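Galactonate dehydratase (Zobellia galactanivorans, PDB 5OLC) is an enzyme of the enolase superfamily, pairing an N-terminal domain of the mandelate racemase/muconate lactonizing enzyme type with a C-terminal barrel domain. Local coordinates at residues A[237-243]-A[268-272]; A[263-267]-A[293-299]; A[165-169]-A[356-360]; A[136-142]-A[333-339]; A[14-18]-A[64-68]. One frame throughout, in Å; residues are numbered along the deposited sequence.

Interaction 1 (A[237-243]-A[268-272]); sequences DGYKRLR and KDCVD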
# COMPACT_ATOMS: atom_id res chain seq x y z
N ASP A 237 3.12 9.20 12.79
CA ASP A 237 3.14 9.94 11.53
C ASP A 237 3.92 11.25 11.68
O ASP A 237 4.56 11.69 10.73
CB ASP A 237 1.72 10.20 11.01
CG ASP A 237 0.96 8.97 10.51
OD1 ASP A 237 1.56 7.86 10.43
OD2 ASP A 237 -0.24 9.11 10.17
N GLY A 238 3.92 11.81 12.89
CA GLY A 238 4.66 13.03 13.21
C GLY A 238 6.15 12.81 13.22
O GLY A 238 6.89 13.63 12.68
N TYR A 239 6.59 11.69 13.83
CA TYR A 239 7.98 11.25 13.91
C TYR A 239 8.53 11.09 12.48
O TYR A 239 9.49 11.77 12.12
CB TYR A 239 8.07 9.90 14.67
CG TYR A 239 8.32 10.02 16.17
CD1 TYR A 239 9.61 10.10 16.68
CD2 TYR A 239 7.27 9.95 17.07
CE1 TYR A 239 9.85 10.18 18.05
CE2 TYR A 239 7.48 10.05 18.45
CZ TYR A 239 8.78 10.16 18.93
OH TYR A 239 9.01 10.26 20.29
N LYS A 240 7.85 10.23 11.66
CA LYS A 240 8.20 9.95 10.26
C LYS A 240 8.37 11.22 9.43
O LYS A 240 9.37 11.33 8.72
CB LYS A 240 7.18 9.00 9.60
CG LYS A 240 7.71 8.39 8.30
CD LYS A 240 6.74 7.42 7.65
CE LYS A 240 7.41 6.72 6.49
NZ LYS A 240 6.77 5.40 6.20
N ARG A 241 7.39 12.16 9.51
CA ARG A 241 7.40 13.45 8.79
C ARG A 241 8.60 14.30 9.23
O ARG A 241 9.30 14.86 8.39
CB ARG A 241 6.10 14.23 9.06
CG ARG A 241 4.89 13.92 8.17
CD ARG A 241 3.79 15.00 8.27
NE ARG A 241 3.46 15.36 9.66
CZ ARG A 241 2.40 14.92 10.34
NH1 ARG A 241 1.51 14.12 9.76
NH2 ARG A 241 2.20 15.30 11.60
N LEU A 242 8.84 14.38 10.55
CA LEU A 242 9.94 15.15 11.15
C LEU A 242 11.28 14.66 10.64
O LEU A 242 12.14 15.47 10.29
CB LEU A 242 9.87 15.09 12.68
CG LEU A 242 10.79 16.02 13.44
CD1 LEU A 242 10.54 17.46 13.10
CD2 LEU A 242 10.59 15.87 14.88
N ARG A 243 11.43 13.32 10.56
CA ARG A 243 12.62 12.63 10.05
C ARG A 243 12.87 13.04 8.58
O ARG A 243 14.02 13.25 8.19
CB ARG A 243 12.38 11.12 10.14
CG ARG A 243 13.59 10.31 10.54
CD ARG A 243 13.28 8.85 10.41
NE ARG A 243 14.50 8.05 10.29
CZ ARG A 243 14.49 6.76 9.97
NH1 ARG A 243 13.35 6.14 9.72
NH2 ARG A 243 15.64 6.09 9.90
N LYS A 268 6.80 1.70 10.99
CA LYS A 268 6.40 3.02 10.54
C LYS A 268 7.59 3.96 10.26
O LYS A 268 7.38 5.16 10.08
CB LYS A 268 5.39 3.63 11.53
CG LYS A 268 4.13 2.80 11.77
CD LYS A 268 2.91 3.68 12.09
CE LYS A 268 1.98 3.94 10.91
NZ LYS A 268 0.58 3.53 11.19
N ASP A 269 8.83 3.42 10.20
CA ASP A 269 10.07 4.16 9.91
C ASP A 269 10.20 5.51 10.70
O ASP A 269 10.66 6.53 10.16
CB ASP A 269 10.22 4.38 8.38
CG ASP A 269 11.62 4.20 7.80
OD1 ASP A 269 12.46 3.52 8.46
OD2 ASP A 269 11.88 4.73 6.68
N CYS A 270 9.81 5.48 12.00
CA CYS A 270 9.77 6.62 12.92
C CYS A 270 11.12 7.16 13.34
O CYS A 270 11.36 8.37 13.26
CB CYS A 270 8.92 6.28 14.14
SG CYS A 270 7.30 5.61 13.76
N VAL A 271 11.98 6.27 13.87
CA VAL A 271 13.24 6.66 14.47
C VAL A 271 14.50 6.20 13.72
O VAL A 271 14.49 5.20 12.99
CB VAL A 271 13.30 6.22 15.96
CG1 VAL A 271 12.23 6.92 16.78
CG2 VAL A 271 13.20 4.70 16.12
N ASP A 272 15.59 6.95 13.95
CA ASP A 272 16.94 6.68 13.51
C ASP A 272 17.60 5.86 14.63
O ASP A 272 18.40 4.96 14.33
CB ASP A 272 17.70 8.00 13.29
CG ASP A 272 17.38 8.70 11.99
OD1 ASP A 272 17.76 8.16 10.92
OD2 ASP A 272 16.79 9.79 12.04
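K240 on the helical turns 237-243 meets C270 in the irregular loop 268-272, their CA atoms 4.5 Å apart where the two backbones come closest. R243 carries most of the contact: its chain, extended from CG to NE, lays the guanidinium beside the loop backbone. NH1 donates to D269 O at 2.8 Å, in the guanidinium plane but from above the plane of that carbonyl, and bonds weakly to OD1 of the same aspartate. NH2 reaches D272 OD1 at 3.1 Å, and NE adds weak bonds to both oxygens of D272; the two carboxylates stand steeply to the guanidinium, 77° and 82° between planes. V271 O lies over the centre of one guanidinium face. Around this network, Y239 CB packs on C270 CB at 3.8 Å, and the extended K240 chain passes K268 O, its CD 3.4 Å from that oxygen. Each acid has a further partner: D269 OD1 bridges to R241 of a second subunit, and D272 OD2 accepts from I250 N. The arrangement belongs to a beta/alpha barrel, with an outer helix, 236-245, held against the loop that leads from the following helix into strand 273-274.

Interaction 2 (A[263-267]-A[293-299]); sequences KRLFD and LAQTYNV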
# COMPACT_ATOMS: atom_id res chain seq x y z
N LYS A 263 8.22 -3.36 17.26
CA LYS A 263 7.98 -3.80 15.88
C LYS A 263 7.10 -2.75 15.19
O LYS A 263 7.41 -2.34 14.08
CB LYS A 263 7.34 -5.21 15.88
CG LYS A 263 6.26 -5.55 14.85
CD LYS A 263 6.81 -5.90 13.47
CE LYS A 263 5.87 -6.79 12.69
NZ LYS A 263 4.56 -6.18 12.30
N ARG A 264 6.02 -2.28 15.88
CA ARG A 264 5.10 -1.27 15.38
C ARG A 264 5.80 0.08 15.20
O ARG A 264 5.54 0.74 14.20
CB ARG A 264 3.80 -1.20 16.23
CG ARG A 264 3.60 -0.02 17.20
CD ARG A 264 2.19 -0.00 17.81
NE ARG A 264 1.95 -1.03 18.84
CZ ARG A 264 1.38 -2.23 18.64
NH1 ARG A 264 1.22 -3.07 19.65
NH2 ARG A 264 0.99 -2.60 17.42
N LEU A 265 6.76 0.43 16.08
CA LEU A 265 7.52 1.68 15.92
C LEU A 265 8.41 1.62 14.67
O LEU A 265 8.44 2.56 13.88
CB LEU A 265 8.36 1.96 17.19
CG LEU A 265 9.24 3.24 17.17
CD1 LEU A 265 8.44 4.45 17.50
CD2 LEU A 265 10.39 3.11 18.11
N PHE A 266 9.10 0.48 14.48
CA PHE A 266 10.00 0.27 13.35
C PHE A 266 9.27 0.12 12.01
O PHE A 266 9.84 0.50 10.98
CB PHE A 266 10.92 -0.95 13.60
CG PHE A 266 11.83 -0.91 14.81
CD1 PHE A 266 12.54 0.25 15.14
CD2 PHE A 266 12.06 -2.05 15.56
CE1 PHE A 266 13.40 0.27 16.23
CE2 PHE A 266 12.94 -2.03 16.65
CZ PHE A 266 13.60 -0.87 16.98
N ASP A 267 8.03 -0.45 12.03
CA ASP A 267 7.23 -0.66 10.82
C ASP A 267 6.83 0.64 10.19
O ASP A 267 6.56 0.67 8.99
CB ASP A 267 5.96 -1.47 11.14
CG ASP A 267 6.11 -2.98 11.09
OD1 ASP A 267 7.18 -3.47 10.67
OD2 ASP A 267 5.16 -3.67 11.44
N LEU A 293 15.36 -7.31 16.85
CA LEU A 293 14.42 -6.62 15.99
C LEU A 293 15.06 -5.37 15.41
O LEU A 293 15.07 -5.21 14.19
CB LEU A 293 13.17 -6.23 16.79
CG LEU A 293 11.97 -7.15 16.67
CD1 LEU A 293 10.85 -6.67 17.56
CD2 LEU A 293 11.44 -7.18 15.24
N ALA A 294 15.64 -4.51 16.28
CA ALA A 294 16.32 -3.28 15.86
C ALA A 294 17.30 -3.60 14.77
O ALA A 294 17.27 -2.94 13.74
CB ALA A 294 17.03 -2.64 17.04
N GLN A 295 18.09 -4.70 14.96
CA GLN A 295 19.10 -5.24 14.04
C GLN A 295 18.51 -5.61 12.69
O GLN A 295 19.02 -5.18 11.66
CB GLN A 295 19.81 -6.45 14.68
CG GLN A 295 20.92 -7.07 13.83
CD GLN A 295 22.03 -7.61 14.69
OE1 GLN A 295 21.87 -8.59 15.43
NE2 GLN A 295 23.19 -6.97 14.61
N THR A 296 17.44 -6.42 12.69
CA THR A 296 16.70 -6.85 11.50
C THR A 296 16.21 -5.61 10.73
O THR A 296 16.36 -5.55 9.52
CB THR A 296 15.56 -7.79 11.95
OG1 THR A 296 16.09 -8.80 12.81
CG2 THR A 296 14.80 -8.38 10.82
N TYR A 297 15.67 -4.61 11.43
CA TYR A 297 15.18 -3.36 10.83
C TYR A 297 16.31 -2.38 10.53
O TYR A 297 16.04 -1.31 9.99
CB TYR A 297 14.09 -2.70 11.71
CG TYR A 297 12.74 -3.35 11.55
CD1 TYR A 297 11.92 -3.06 10.47
CD2 TYR A 297 12.32 -4.34 12.43
CE1 TYR A 297 10.68 -3.67 10.31
CE2 TYR A 297 11.10 -4.99 12.26
CZ TYR A 297 10.28 -4.65 11.20
OH TYR A 297 9.08 -5.29 11.04
N ASN A 298 17.55 -2.73 10.88
CA ASN A 298 18.73 -1.88 10.66
C ASN A 298 18.57 -0.44 11.26
O ASN A 298 18.78 0.57 10.58
CB ASN A 298 19.13 -1.88 9.16
CG ASN A 298 19.58 -3.24 8.63
OD1 ASN A 298 20.64 -3.77 9.01
ND2 ASN A 298 18.80 -3.83 7.74
N VAL A 299 18.15 -0.39 12.53
CA VAL A 299 17.93 0.82 13.34
C VAL A 299 18.84 0.69 14.54
O VAL A 299 18.82 -0.36 15.20
CB VAL A 299 16.48 0.98 13.86
CG1 VAL A 299 16.22 2.40 14.36
CG2 VAL A 299 15.44 0.57 12.82
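L293 opens the contact by resting its CD1 4.2 Å from K263 CB. One residue on, A294 takes the outer end of the F266 ring: its backbone N lies 3.7 Å from F266 CE2, and its methyl CB touches F266 CZ. Y297 comes next and reaches across to D267. F266 CB sits over one face of its ring, 3.8 Å from the centroid and 18° off the normal, a CH-pi contact, while the two rings themselves meet obliquely with planes 31° apart. The phenol OH is 2.7 Å from D267 OD1, a weak bond; the same hydroxyl also has a weak bond with Y297 OH of a fourth subunit, which packs on K263 too. K263 CD passes beside that hydroxyl, and K263 NZ runs on to a salt bridge with D267 OD2 at 2.7 Å, on the syn lone pair, so both oxygens of D267 have a partner, OD1 a weak one. N298 then turns the chain out of the helix in a Schellman motif, bringing V299 CG2 to 3.7 Å from F266 CD1. F266 thus projects from helix 258-267 onto the end of helix 283-296, with V299 against CD1 and CE1 of its ring at the entry to strand 300-301.

Interaction 3 (A[165-169]-A[356-360]); sequences SQGFK and LENGH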
# COMPACT_ATOMS: atom_id res chain seq x y z
N SER A 165 35.08 19.18 30.95
CA SER A 165 36.25 19.10 31.84
C SER A 165 36.39 17.71 32.46
O SER A 165 37.51 17.23 32.66
CB SER A 165 36.15 20.14 32.95
OG SER A 165 35.99 21.44 32.40
N GLN A 166 35.24 17.05 32.74
CA GLN A 166 35.17 15.69 33.30
C GLN A 166 35.52 14.58 32.29
O GLN A 166 35.51 13.40 32.64
CB GLN A 166 33.80 15.45 33.96
CG GLN A 166 33.68 16.05 35.34
CD GLN A 166 32.47 15.54 36.08
OE1 GLN A 166 31.41 16.18 36.10
NE2 GLN A 166 32.61 14.41 36.74
N GLY A 167 35.82 14.98 31.05
CA GLY A 167 36.22 14.08 29.97
C GLY A 167 35.15 13.67 28.97
O GLY A 167 35.48 13.14 27.91
N PHE A 168 33.84 13.89 29.30
CA PHE A 168 32.70 13.51 28.47
C PHE A 168 32.82 13.97 27.02
O PHE A 168 33.27 15.08 26.76
CB PHE A 168 31.38 13.99 29.07
CG PHE A 168 30.97 13.26 30.32
CD1 PHE A 168 30.22 12.08 30.24
CD2 PHE A 168 31.31 13.74 31.57
CE1 PHE A 168 29.84 11.39 31.40
CE2 PHE A 168 30.92 13.05 32.73
CZ PHE A 168 30.19 11.89 32.64
N LYS A 169 32.48 13.06 26.09
CA LYS A 169 32.56 13.26 24.64
C LYS A 169 31.24 13.77 24.05
O LYS A 169 31.21 14.27 22.92
CB LYS A 169 33.01 11.96 23.94
CG LYS A 169 34.21 11.23 24.58
CD LYS A 169 35.58 11.89 24.30
CE LYS A 169 36.74 11.11 24.87
NZ LYS A 169 36.91 11.29 26.34
N LEU A 356 34.98 4.91 35.53
CA LEU A 356 34.86 5.96 34.51
C LEU A 356 35.96 6.99 34.64
O LEU A 356 36.01 7.73 35.64
CB LEU A 356 33.48 6.64 34.55
CG LEU A 356 33.24 7.68 33.45
CD1 LEU A 356 31.94 7.44 32.74
CD2 LEU A 356 33.32 9.11 34.00
N GLU A 357 36.81 7.11 33.62
CA GLU A 357 37.89 8.09 33.58
C GLU A 357 38.09 8.64 32.17
O GLU A 357 38.36 7.90 31.23
CB GLU A 357 39.19 7.53 34.19
CG GLU A 357 39.43 7.99 35.62
CD GLU A 357 39.84 6.92 36.62
OE1 GLU A 357 39.12 6.75 37.63
OE2 GLU A 357 40.89 6.26 36.40
N ASN A 358 37.92 9.97 32.05
CA ASN A 358 38.03 10.76 30.82
C ASN A 358 37.05 10.29 29.73
O ASN A 358 37.46 9.79 28.67
CB ASN A 358 39.48 10.88 30.32
CG ASN A 358 39.70 12.14 29.51
OD1 ASN A 358 39.89 13.24 30.05
ND2 ASN A 358 39.63 12.02 28.19
N GLY A 359 35.76 10.44 30.03
CA GLY A 359 34.65 10.10 29.15
C GLY A 359 34.42 8.64 28.84
O GLY A 359 33.36 8.29 28.31
N HIS A 360 35.40 7.77 29.15
CA HIS A 360 35.30 6.34 28.86
C HIS A 360 34.96 5.52 30.09
O HIS A 360 35.59 5.67 31.13
CB HIS A 360 36.56 5.80 28.16
CG HIS A 360 36.89 6.45 26.84
ND1 HIS A 360 35.90 6.87 25.96
CD2 HIS A 360 38.10 6.70 26.28
CE1 HIS A 360 36.54 7.39 24.92
NE2 HIS A 360 37.86 7.31 25.07
O HOH W 1 31.76 10.30 26.65
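G167 and G359 mark the tight part of this contact: with no side chain at either position, the backbones draw together until the CA atoms of G167 and N358 are 3.9 Å apart, and G359 CA points a C-H at G167 O. The lysine K169 clamps the same spot. Bent at chi2 and chi4, its chain folds back so that NZ donates to G167 O at 2.8 Å and to N358 O at 2.8 Å, the latter from above the carbonyl plane. The ammonium also lies above one face of the H360 ring, offset toward the rim, and K169 CE is 3.7 Å from H360 CE1. A water adds a second link, accepting from K169 N at 2.9 Å and donating to G359 O at 3.1 Å. Two classic turns meet here: G167 ends helix 154-165 in a Schellman motif, and residues 357-360 form a type I' beta turn between antiparallel strands 350-357 and 360-362. Contact is looser elsewhere. F168 CZ only grazes L356 CD2 at 4.4 Å, its ring packing instead on A141 and L338 of the barrel strands. On the solvent side, the exposed Q166 contributes little beyond its carbonyl, which lies 4.1 Å from N358 CA.

Interaction 4 (A[136-142]-A[333-339]); sequences IIEPYAT and LPTMELD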
# COMPACT_ATOMS: atom_id res chain seq x y z
N ILE A 136 34.78 -1.20 26.28
CA ILE A 136 34.81 0.21 26.64
C ILE A 136 33.64 0.87 25.91
O ILE A 136 33.38 0.55 24.75
CB ILE A 136 36.19 0.87 26.31
CG1 ILE A 136 37.31 0.29 27.21
CG2 ILE A 136 36.16 2.41 26.42
CD1 ILE A 136 38.17 -0.76 26.52
N ILE A 137 32.89 1.71 26.64
CA ILE A 137 31.75 2.45 26.12
C ILE A 137 31.91 3.93 26.58
O ILE A 137 32.45 4.16 27.65
CB ILE A 137 30.35 1.78 26.41
CG1 ILE A 137 29.50 2.55 27.38
CG2 ILE A 137 30.41 0.32 26.84
CD1 ILE A 137 28.50 3.32 26.70
N GLU A 138 31.52 4.91 25.75
CA GLU A 138 31.65 6.33 26.07
C GLU A 138 30.26 6.96 26.31
O GLU A 138 29.59 7.35 25.36
CB GLU A 138 32.52 7.10 25.04
CG GLU A 138 32.10 7.00 23.58
CD GLU A 138 32.75 8.02 22.66
OE1 GLU A 138 32.05 8.50 21.74
OE2 GLU A 138 33.95 8.32 22.85
N PRO A 139 29.78 7.01 27.57
CA PRO A 139 28.42 7.52 27.81
C PRO A 139 28.27 9.04 27.69
O PRO A 139 29.28 9.75 27.66
CB PRO A 139 28.09 7.01 29.21
CG PRO A 139 29.40 6.91 29.89
CD PRO A 139 30.42 6.58 28.83
N TYR A 140 27.02 9.51 27.60
CA TYR A 140 26.72 10.93 27.53
C TYR A 140 26.17 11.44 28.86
O TYR A 140 25.54 10.68 29.62
CB TYR A 140 25.82 11.30 26.34
CG TYR A 140 24.46 10.61 26.31
CD1 TYR A 140 24.29 9.39 25.68
CD2 TYR A 140 23.33 11.25 26.82
CE1 TYR A 140 23.04 8.77 25.61
CE2 TYR A 140 22.07 10.64 26.75
CZ TYR A 140 21.93 9.40 26.15
OH TYR A 140 20.70 8.79 26.08
N ALA A 141 26.46 12.72 29.16
CA ALA A 141 26.03 13.37 30.39
C ALA A 141 24.68 14.07 30.19
O ALA A 141 24.58 14.92 29.30
CB ALA A 141 27.09 14.37 30.84
N THR A 142 23.65 13.72 31.00
CA THR A 142 22.33 14.35 30.93
C THR A 142 22.22 15.49 31.97
O THR A 142 22.50 15.26 33.15
CB THR A 142 21.19 13.32 31.02
OG1 THR A 142 21.23 12.65 32.27
CG2 THR A 142 21.21 12.31 29.89
N LEU A 333 33.14 3.26 19.14
CA LEU A 333 32.75 3.25 20.56
C LEU A 333 31.27 3.58 20.79
O LEU A 333 30.84 4.68 20.43
CB LEU A 333 33.62 4.19 21.43
CG LEU A 333 35.02 3.72 21.80
CD1 LEU A 333 35.78 4.84 22.45
CD2 LEU A 333 34.98 2.52 22.73
N PRO A 334 30.51 2.69 21.48
CA PRO A 334 29.09 2.98 21.73
C PRO A 334 28.85 3.95 22.88
O PRO A 334 29.77 4.18 23.66
CB PRO A 334 28.53 1.60 22.08
CG PRO A 334 29.65 0.91 22.72
CD PRO A 334 30.88 1.36 21.99
N THR A 335 27.62 4.52 22.98
CA THR A 335 27.19 5.41 24.08
C THR A 335 25.99 4.82 24.83
O THR A 335 25.32 3.91 24.33
CB THR A 335 26.84 6.85 23.61
OG1 THR A 335 25.62 6.85 22.86
CG2 THR A 335 27.96 7.53 22.84
N MET A 336 25.71 5.37 26.02
CA MET A 336 24.57 5.02 26.87
C MET A 336 24.19 6.21 27.75
O MET A 336 25.00 7.13 27.90
CB MET A 336 24.86 3.77 27.71
CG MET A 336 25.80 4.01 28.87
SD MET A 336 25.89 2.59 29.95
CE MET A 336 26.79 3.28 31.22
N GLU A 337 22.98 6.19 28.33
CA GLU A 337 22.52 7.30 29.16
C GLU A 337 23.11 7.27 30.57
O GLU A 337 22.76 6.40 31.38
CB GLU A 337 20.98 7.41 29.19
CG GLU A 337 20.48 8.75 29.71
CD GLU A 337 19.03 9.11 29.43
OE1 GLU A 337 18.50 8.72 28.36
OE2 GLU A 337 18.46 9.87 30.24
N LEU A 338 23.97 8.25 30.87
CA LEU A 338 24.57 8.39 32.19
C LEU A 338 24.04 9.65 32.88
O LEU A 338 24.54 10.75 32.62
CB LEU A 338 26.11 8.39 32.10
CG LEU A 338 26.88 8.14 33.39
CD1 LEU A 338 26.79 6.69 33.86
CD2 LEU A 338 28.32 8.51 33.22
N ASP A 339 22.99 9.48 33.73
CA ASP A 339 22.36 10.57 34.50
C ASP A 339 23.38 11.24 35.41
O ASP A 339 23.93 10.58 36.30
CB ASP A 339 21.15 10.05 35.31
CG ASP A 339 20.40 11.11 36.11
OD1 ASP A 339 20.27 12.25 35.62
OD2 ASP A 339 19.92 10.78 37.22
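E138 and P334 start a ladder of three backbone hydrogen bonds between 136-142 and 333-339, E138 N donating to P334 O at 2.8 Å. Next, Y140 N donates to M336 O at 3.1 Å. The third runs the other way, from L338 N to Y140 O at 3.2 Å. Y140 thus uses both its N-H and its carbonyl on the partner segment, in the alternating pattern of parallel strands. Other carbonyls are met from elsewhere: A141 O accepts from T171 OG1 and E337 O from T305 OG1, while E138 O faces T335 CA in a C-H...O contact. The three acids likewise find their partners outside the pair. E138 OE1 bridges to R198, E337 OE1 to K172, and D339 to T341 through OD1 and to R37 through OD2. Y140 CG stands between the backbone N and the carbonyl carbon (chi1 59°), which turns the ring back over the partner strand until E337 CA sits above one face, 4.0 Å from the centroid. The phenol OH ends 3.2 Å from E337 OE1 and has a weak bond from Q275 NE2. On the other side apolar groups close up: I137 CD1 against M336 CG at 3.5 Å, and P139 CB against L338 CB at 3.8 Å. Since 136-142 also pairs in parallel with 170-174, this contact joins the first and last of eight parallel strands, consistent with the closure of the (beta/alpha)7-beta barrel of the enolase superfamily.

Interaction 5 (A[14-18]-A[64-68]); sequences IEPYV and KSGID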
# COMPACT_ATOMS: atom_id res chain seq x y z
N ILE A 14 11.17 -12.62 47.18
CA ILE A 14 11.23 -11.42 46.33
C ILE A 14 10.89 -10.24 47.27
O ILE A 14 9.86 -10.27 47.94
CB ILE A 14 10.28 -11.47 45.07
CG1 ILE A 14 10.51 -12.72 44.20
CG2 ILE A 14 10.43 -10.19 44.22
CD1 ILE A 14 9.28 -13.23 43.52
N GLU A 15 11.77 -9.22 47.34
CA GLU A 15 11.59 -8.08 48.23
C GLU A 15 11.65 -6.71 47.54
O GLU A 15 12.74 -6.16 47.36
CB GLU A 15 12.57 -8.13 49.41
CG GLU A 15 12.17 -9.13 50.49
CD GLU A 15 13.25 -9.68 51.40
OE1 GLU A 15 14.41 -9.21 51.34
OE2 GLU A 15 12.93 -10.60 52.19
N PRO A 16 10.48 -6.11 47.21
CA PRO A 16 10.48 -4.77 46.60
C PRO A 16 10.66 -3.65 47.62
O PRO A 16 10.10 -3.71 48.71
CB PRO A 16 9.14 -4.72 45.88
CG PRO A 16 8.24 -5.65 46.65
CD PRO A 16 9.10 -6.64 47.37
N TYR A 17 11.47 -2.65 47.30
CA TYR A 17 11.73 -1.52 48.19
C TYR A 17 11.56 -0.22 47.44
O TYR A 17 12.21 -0.03 46.40
CB TYR A 17 13.15 -1.55 48.78
CG TYR A 17 13.52 -2.84 49.47
CD1 TYR A 17 13.03 -3.15 50.74
CD2 TYR A 17 14.42 -3.73 48.90
CE1 TYR A 17 13.38 -4.33 51.39
CE2 TYR A 17 14.79 -4.92 49.54
CZ TYR A 17 14.26 -5.22 50.79
OH TYR A 17 14.59 -6.38 51.44
N VAL A 18 10.68 0.66 47.96
CA VAL A 18 10.42 2.00 47.42
C VAL A 18 11.32 2.94 48.20
O VAL A 18 11.19 3.04 49.42
CB VAL A 18 8.95 2.43 47.52
CG1 VAL A 18 8.77 3.86 47.01
CG2 VAL A 18 8.04 1.49 46.76
N LYS A 64 5.86 -1.32 42.77
CA LYS A 64 6.04 -2.10 43.97
C LYS A 64 4.86 -3.05 44.20
O LYS A 64 5.05 -4.17 44.66
CB LYS A 64 6.21 -1.15 45.15
CG LYS A 64 6.95 -1.76 46.34
CD LYS A 64 6.09 -1.78 47.59
CE LYS A 64 5.56 -3.15 47.90
NZ LYS A 64 4.58 -3.12 49.02
N SER A 65 3.65 -2.62 43.84
CA SER A 65 2.47 -3.46 43.99
C SER A 65 2.43 -4.49 42.88
O SER A 65 1.88 -5.58 43.07
CB SER A 65 1.21 -2.60 43.96
OG SER A 65 1.25 -1.68 45.03
N GLY A 66 3.01 -4.11 41.73
CA GLY A 66 3.11 -4.95 40.55
C GLY A 66 3.93 -6.18 40.86
O GLY A 66 3.45 -7.29 40.64
N ILE A 67 5.14 -5.96 41.46
CA ILE A 67 6.05 -7.04 41.89
C ILE A 67 5.28 -7.97 42.83
O ILE A 67 5.30 -9.19 42.62
CB ILE A 67 7.33 -6.48 42.52
CG1 ILE A 67 8.21 -5.80 41.46
CG2 ILE A 67 8.09 -7.58 43.25
CD1 ILE A 67 8.89 -4.54 41.89
N ASP A 68 4.54 -7.39 43.82
CA ASP A 68 3.69 -8.11 44.78
C ASP A 68 2.65 -8.98 44.08
O ASP A 68 2.24 -10.02 44.63
CB ASP A 68 2.97 -7.13 45.71
CG ASP A 68 3.82 -6.32 46.69
OD1 ASP A 68 5.04 -6.57 46.77
OD2 ASP A 68 3.25 -5.46 47.39
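V18 and P16 on strand 14-18 receive K64, whose side chain leads the contact from helix 64-68; the strand and helix segments run nearly antiparallel, at 170°, with their axes 8.4 Å apart. From the helix, K64 CB touches V18 CG2 at 3.6 Å. CG, anti to the backbone N (chi1 -156°), continues toward the strand, where it lies 3.5 Å from V18 CG2 and 3.7 Å from P16 CB, astride the two residues. CD keeps beside the same valine methyl. Bends at chi2 and chi3 then turn the chain along the helix, taking CE past P16 CG at 3.9 Å. The tip, NZ, forms a salt bridge with D68 OD2 at 3.1 Å, using the syn lone pair of that oxygen, so the charge is paired one turn along its own helix. Next to it, I67 CG2 meets I14 CG2 at 3.6 Å and also packs on P16 CG; both isoleucines continue onto V42 of the neighbouring strand 36-46. D68 OD1 lies beside the proline ring, 3.3 Å from P16 CG. The helix therefore sits on the three-stranded antiparallel sheet of the N-terminal domain mainly through methyl and methylene groups. Such chemistry implies attachment largely by apolar burial, with the ionic pair kept within the helix at the edge of the contact.

Overall arrangement
Interaction 5 comes first along the chain and stands alone in the N-terminal domain, its centre 29 to 36 Å from the centres of the others. The remaining four serve the barrel. Interactions 3 and 4 touch, their centres 10 Å apart, and their segments alternate in sequence: one pairs strands 136-142 and 337-339, consistent with closure of the barrel, the other ties the entry to strand 170-174 to the turn after strand 350-357. Interactions 1 and 2 touch as well, 13 Å between centres, where V299 meets V271 and D272. Interactions 3 and 4 thus join parts of the barrel far apart in sequence, whereas 1 and 2 link successive outer helices 236-245, 258-267 and 283-296 and lie where other subunits pack.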